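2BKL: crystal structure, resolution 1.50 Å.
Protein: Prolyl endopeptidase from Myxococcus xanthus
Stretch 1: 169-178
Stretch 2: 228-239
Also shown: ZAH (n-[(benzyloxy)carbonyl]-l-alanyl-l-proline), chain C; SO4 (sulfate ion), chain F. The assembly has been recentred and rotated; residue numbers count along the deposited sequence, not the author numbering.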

# COMPACT_ATOMS: atom_id res chain seq x y z
N LYS A 169 -7.16 12.34 -8.70
CA LYS A 169 -6.62 11.54 -7.62
C LYS A 169 -6.96 10.03 -7.71
O LYS A 169 -6.07 9.17 -7.51
CB LYS A 169 -7.16 12.04 -6.26
CG LYS A 169 -6.79 11.16 -5.09
CD LYS A 169 -7.36 11.67 -3.74
CE LYS A 169 -6.88 13.03 -3.40
NZ LYS A 169 -7.18 13.29 -1.92
N TYR A 170 -8.24 9.73 -7.94
CA TYR A 170 -8.72 8.36 -7.94
C TYR A 170 -8.74 7.70 -9.30
O TYR A 170 -9.16 6.53 -9.42
CB TYR A 170 -10.10 8.27 -7.28
CG TYR A 170 -10.13 8.70 -5.83
CD1 TYR A 170 -9.28 8.14 -4.89
CD2 TYR A 170 -11.03 9.66 -5.38
CE1 TYR A 170 -9.33 8.53 -3.55
CE2 TYR A 170 -11.05 10.07 -4.03
CZ TYR A 170 -10.20 9.51 -3.14
OH TYR A 170 -10.22 9.94 -1.81
N ALA A 171 -8.29 8.41 -10.34
CA ALA A 171 -8.46 7.93 -11.73
C ALA A 171 -7.46 6.86 -12.13
O ALA A 171 -6.26 6.97 -11.87
CB ALA A 171 -8.37 9.08 -12.73
N THR A 172 -7.99 5.85 -12.81
CA THR A 172 -7.18 4.93 -13.61
C THR A 172 -7.86 4.90 -14.98
O THR A 172 -8.91 4.25 -15.12
CB THR A 172 -7.11 3.54 -12.99
OG1 THR A 172 -8.40 3.11 -12.58
CG2 THR A 172 -6.33 3.54 -11.72
N PRO A 173 -7.33 5.60 -15.99
CA PRO A 173 -8.05 5.70 -17.26
C PRO A 173 -8.31 4.35 -17.92
O PRO A 173 -7.41 3.49 -18.04
CB PRO A 173 -7.13 6.57 -18.13
CG PRO A 173 -6.37 7.40 -17.11
CD PRO A 173 -6.10 6.43 -16.00
N LYS A 174 -9.56 4.16 -18.33
CA LYS A 174 -10.00 3.00 -19.12
C LYS A 174 -10.30 3.47 -20.54
O LYS A 174 -11.36 4.01 -20.80
CB LYS A 174 -11.26 2.37 -18.55
CG LYS A 174 -11.10 1.26 -17.50
CD LYS A 174 -10.52 1.73 -16.20
CE LYS A 174 -11.39 2.72 -15.46
NZ LYS A 174 -10.90 2.95 -14.04
N TRP A 175 -9.35 3.27 -21.44
CA TRP A 175 -9.51 3.61 -22.85
C TRP A 175 -10.55 2.74 -23.54
O TRP A 175 -10.59 1.52 -23.33
CB TRP A 175 -8.20 3.46 -23.57
CG TRP A 175 -7.14 4.42 -23.23
CD1 TRP A 175 -6.13 4.25 -22.34
CD2 TRP A 175 -6.92 5.68 -23.86
NE1 TRP A 175 -5.31 5.35 -22.35
CE2 TRP A 175 -5.77 6.24 -23.29
CE3 TRP A 175 -7.58 6.41 -24.87
CZ2 TRP A 175 -5.27 7.49 -23.68
CZ3 TRP A 175 -7.10 7.63 -25.25
CH2 TRP A 175 -5.94 8.15 -24.66
N THR A 176 -11.40 3.35 -24.34
CA THR A 176 -12.28 2.56 -25.21
C THR A 176 -11.49 1.95 -26.36
O THR A 176 -10.43 2.44 -26.69
CB THR A 176 -13.45 3.40 -25.73
OG1 THR A 176 -13.00 4.71 -26.09
CG2 THR A 176 -14.46 3.64 -24.60
N PRO A 177 -11.98 0.85 -26.93
CA PRO A 177 -11.26 0.17 -28.03
C PRO A 177 -10.91 1.07 -29.23
O PRO A 177 -9.92 0.76 -29.92
CB PRO A 177 -12.22 -0.94 -28.44
CG PRO A 177 -13.20 -1.10 -27.38
CD PRO A 177 -13.20 0.12 -26.53
N ASP A 178 -11.66 2.14 -29.47
CA ASP A 178 -11.37 3.07 -30.57
C ASP A 178 -10.25 4.05 -30.28
O ASP A 178 -9.87 4.83 -31.15
CB ASP A 178 -12.63 3.82 -30.99
CG ASP A 178 -13.25 4.66 -29.85
OD1 ASP A 178 -12.62 4.82 -28.78
OD2 ASP A 178 -14.38 5.21 -29.99
N THR A 228 -17.18 5.56 1.15
CA THR A 228 -17.09 4.70 -0.03
C THR A 228 -16.03 5.17 -1.00
O THR A 228 -15.58 6.30 -0.95
CB THR A 228 -18.41 4.64 -0.78
OG1 THR A 228 -18.70 5.95 -1.32
CG2 THR A 228 -19.55 4.27 0.16
N PHE A 229 -15.69 4.27 -1.92
CA PHE A 229 -15.01 4.62 -3.16
C PHE A 229 -15.92 4.29 -4.35
O PHE A 229 -16.66 3.32 -4.33
CB PHE A 229 -13.70 3.87 -3.35
CG PHE A 229 -12.68 4.11 -2.26
CD1 PHE A 229 -12.66 3.34 -1.10
CD2 PHE A 229 -11.73 5.11 -2.40
CE1 PHE A 229 -11.70 3.58 -0.10
CE2 PHE A 229 -10.78 5.35 -1.41
CZ PHE A 229 -10.76 4.58 -0.28
N LEU A 230 -15.80 5.05 -5.42
CA LEU A 230 -16.50 4.72 -6.66
C LEU A 230 -15.44 4.42 -7.71
O LEU A 230 -14.55 5.23 -7.94
CB LEU A 230 -17.35 5.91 -7.09
CG LEU A 230 -18.32 5.68 -8.23
CD1 LEU A 230 -19.50 4.82 -7.79
CD2 LEU A 230 -18.82 7.01 -8.77
N GLN A 231 -15.53 3.27 -8.36
CA GLN A 231 -14.54 2.88 -9.35
C GLN A 231 -15.20 2.27 -10.56
O GLN A 231 -16.23 1.61 -10.45
CB GLN A 231 -13.59 1.85 -8.73
CG GLN A 231 -12.25 1.70 -9.43
CD GLN A 231 -11.35 0.71 -8.73
OE1 GLN A 231 -11.34 0.62 -7.48
NE2 GLN A 231 -10.60 -0.07 -9.52
N SER A 232 -14.64 2.53 -11.74
CA SER A 232 -15.17 1.95 -12.98
C SER A 232 -14.18 0.98 -13.61
O SER A 232 -12.99 0.99 -13.30
CB SER A 232 -15.57 3.04 -13.97
OG SER A 232 -14.45 3.72 -14.50
N ASP A 233 -14.70 0.13 -14.50
CA ASP A 233 -13.86 -0.70 -15.35
C ASP A 233 -14.59 -0.97 -16.65
O ASP A 233 -15.80 -0.79 -16.73
CB ASP A 233 -13.53 -2.02 -14.65
CG ASP A 233 -12.24 -2.68 -15.16
OD1 ASP A 233 -11.55 -2.09 -16.03
OD2 ASP A 233 -11.85 -3.81 -14.74
N LEU A 234 -13.85 -1.37 -17.67
CA LEU A 234 -14.39 -1.54 -19.02
C LEU A 234 -13.83 -2.83 -19.60
O LEU A 234 -12.64 -3.07 -19.51
CB LEU A 234 -14.02 -0.36 -19.93
CG LEU A 234 -14.65 -0.39 -21.33
CD1 LEU A 234 -16.16 -0.16 -21.30
CD2 LEU A 234 -13.98 0.64 -22.27
N SER A 235 -14.68 -3.65 -20.20
CA SER A 235 -14.21 -4.85 -20.85
C SER A 235 -13.38 -4.49 -22.08
O SER A 235 -13.51 -3.43 -22.65
CB SER A 235 -15.39 -5.76 -21.25
OG SER A 235 -16.22 -5.16 -22.22
N ARG A 236 -12.50 -5.41 -22.46
CA ARG A 236 -11.69 -5.25 -23.67
C ARG A 236 -12.45 -4.94 -24.94
O ARG A 236 -12.02 -4.11 -25.73
CB ARG A 236 -10.88 -6.52 -23.92
CG ARG A 236 -9.63 -6.56 -23.19
CD ARG A 236 -8.61 -5.49 -23.59
NE ARG A 236 -8.16 -5.46 -24.99
CZ ARG A 236 -7.41 -6.40 -25.56
NH1 ARG A 236 -7.05 -7.48 -24.88
NH2 ARG A 236 -7.00 -6.27 -26.83
N ASP A 237 -13.58 -5.59 -25.15
CA ASP A 237 -14.38 -5.35 -26.35
C ASP A 237 -15.21 -4.07 -26.28
O ASP A 237 -15.94 -3.73 -27.22
CB ASP A 237 -15.26 -6.57 -26.70
CG ASP A 237 -16.23 -6.99 -25.57
OD1 ASP A 237 -16.57 -6.18 -24.67
OD2 ASP A 237 -16.71 -8.15 -25.54
N GLY A 238 -15.13 -3.35 -25.14
CA GLY A 238 -15.87 -2.12 -24.97
C GLY A 238 -17.36 -2.30 -24.73
O GLY A 238 -18.10 -1.33 -24.63
N LYS A 239 -17.81 -3.54 -24.62
CA LYS A 239 -19.24 -3.81 -24.60
C LYS A 239 -19.84 -3.80 -23.20
O LYS A 239 -21.05 -3.69 -23.06
CB LYS A 239 -19.56 -5.14 -25.29
CG LYS A 239 -19.38 -5.10 -26.82
CD LYS A 239 -20.33 -4.13 -27.51
CE LYS A 239 -20.26 -4.22 -29.04
NZ LYS A 239 -19.76 -2.93 -29.64
C1 ZAH C . -2.19 3.66 5.51
O2 ZAH C . -2.34 2.41 6.14
C3 ZAH C . -3.55 4.35 5.21
C4 ZAH C . -4.32 4.67 6.49
C5 ZAH C . -5.23 3.48 6.75
C6 ZAH C . -5.46 2.80 5.43
N7 ZAH C . -4.53 3.48 4.53
C8 ZAH C . -4.50 3.26 3.22
O9 ZAH C . -3.67 3.98 2.49
C10 ZAH C . -5.59 2.42 2.51
C11 ZAH C . -5.10 0.98 2.66
N14 ZAH C . -5.69 2.74 1.11
C15 ZAH C . -6.26 3.85 0.70
O16 ZAH C . -6.84 4.67 1.53
O17 ZAH C . -6.27 4.12 -0.71
C18 ZAH C . -6.77 5.44 -1.05
C19 ZAH C . -6.49 5.79 -2.52
C20 ZAH C . -7.11 5.05 -3.53
C21 ZAH C . -6.85 5.36 -4.87
C22 ZAH C . -6.00 6.41 -5.19
C23 ZAH C . -5.39 7.17 -4.18
C24 ZAH C . -5.64 6.85 -2.84
S SO4 F . -15.78 1.69 -28.95
O1 SO4 F . -16.62 2.88 -29.07
O2 SO4 F . -14.44 2.19 -28.74
O3 SO4 F . -16.33 0.83 -27.89
O4 SO4 F . -15.78 0.92 -30.20

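Three residues account for about half of the buried surface: Lys174, with 96 Å² of its surface covered by the other stretch, Leu234 with 67 Å² and Pro177 with 54 Å², out of 429 Å² buried on both sides together. The backbones approach each other along the run: Tyr170 CA lies 8.1 Å from Gln231 CA, Lys174 CA lies 6.3 Å from Leu234 CA, and Thr176 CA lies 5.9 Å from Gly238 CA.

Lys174 makes the one hydrogen bond that crosses between the stretches. Its CB points toward the strand of residues 229-234, and chi2 and chi3 both lie in the p well (67° and 64°), so the chain bends instead of extending and its ammonium group turns back toward Thr172. From there Lys174 NZ donates to Ser232 O at 3.0 Å, and within its own stretch to Thr172 O at 2.6 Å and Thr172 OG1 at 2.9 Å. The ammonium group thus meets three oxygens here, Ser232 O, Thr172 O and Thr172 OG1, and is also hydrogen-bonded elsewhere in the structure. The methylenes contribute separately: Lys174 CG lies 3.7 Å from Asp233 OD1 and 3.8 Å from Leu234 N, and Lys174 CE is 3.4 Å from Ser232 OG. Asp233 OD1 also accepts a weak hydrogen bond from Leu234 N (2.9 Å, 142°).

Leu234 points its CB toward the first stretch, and its t, p rotamer places CD2 among three consecutive residues. Leu234 CD2 is 3.7 Å from Trp175 O, 3.8 Å from Thr176 CG2 and 4.4 Å from Pro177 CD; the last is a looser apolar contact. The CA-to-CB bond of Trp175 points away from the second stretch, and the closest atom of Trp175 to Leu234 is its carbonyl oxygen.

Pro177 packs against the type I turn from Ser235 to Gly238, which is closed by Gly238 N to Ser235 O at 3.0 Å. Pro177 CG lies 3.6 Å from Arg236 O and 3.7 Å from Gly238 N, so the ring meets turn backbone. Gly238 suits this place on two counts: its phi is +74°, and an ideal CB would sit 2.7 Å from Pro177 CG, a clash. Ser235 OG and Lys239 N both donate to Asp237 OD1, at 2.7 and 2.9 Å, adding side-chain ties around the turn.

A separate aromatic contact lies beyond Lys174. The edge of Phe229 is directed toward the face of Tyr170 in an offset edge-to-face pair, with centroids 6.0 Å apart and planes at 87°; Tyr170 CE1 and Phe229 CE2 are 4.1 Å apart. Tyr170 CD1 also approaches ZAH C21 at 3.7 Å, with ZAH C21 at the edge of the Tyr170 ring, near its plane.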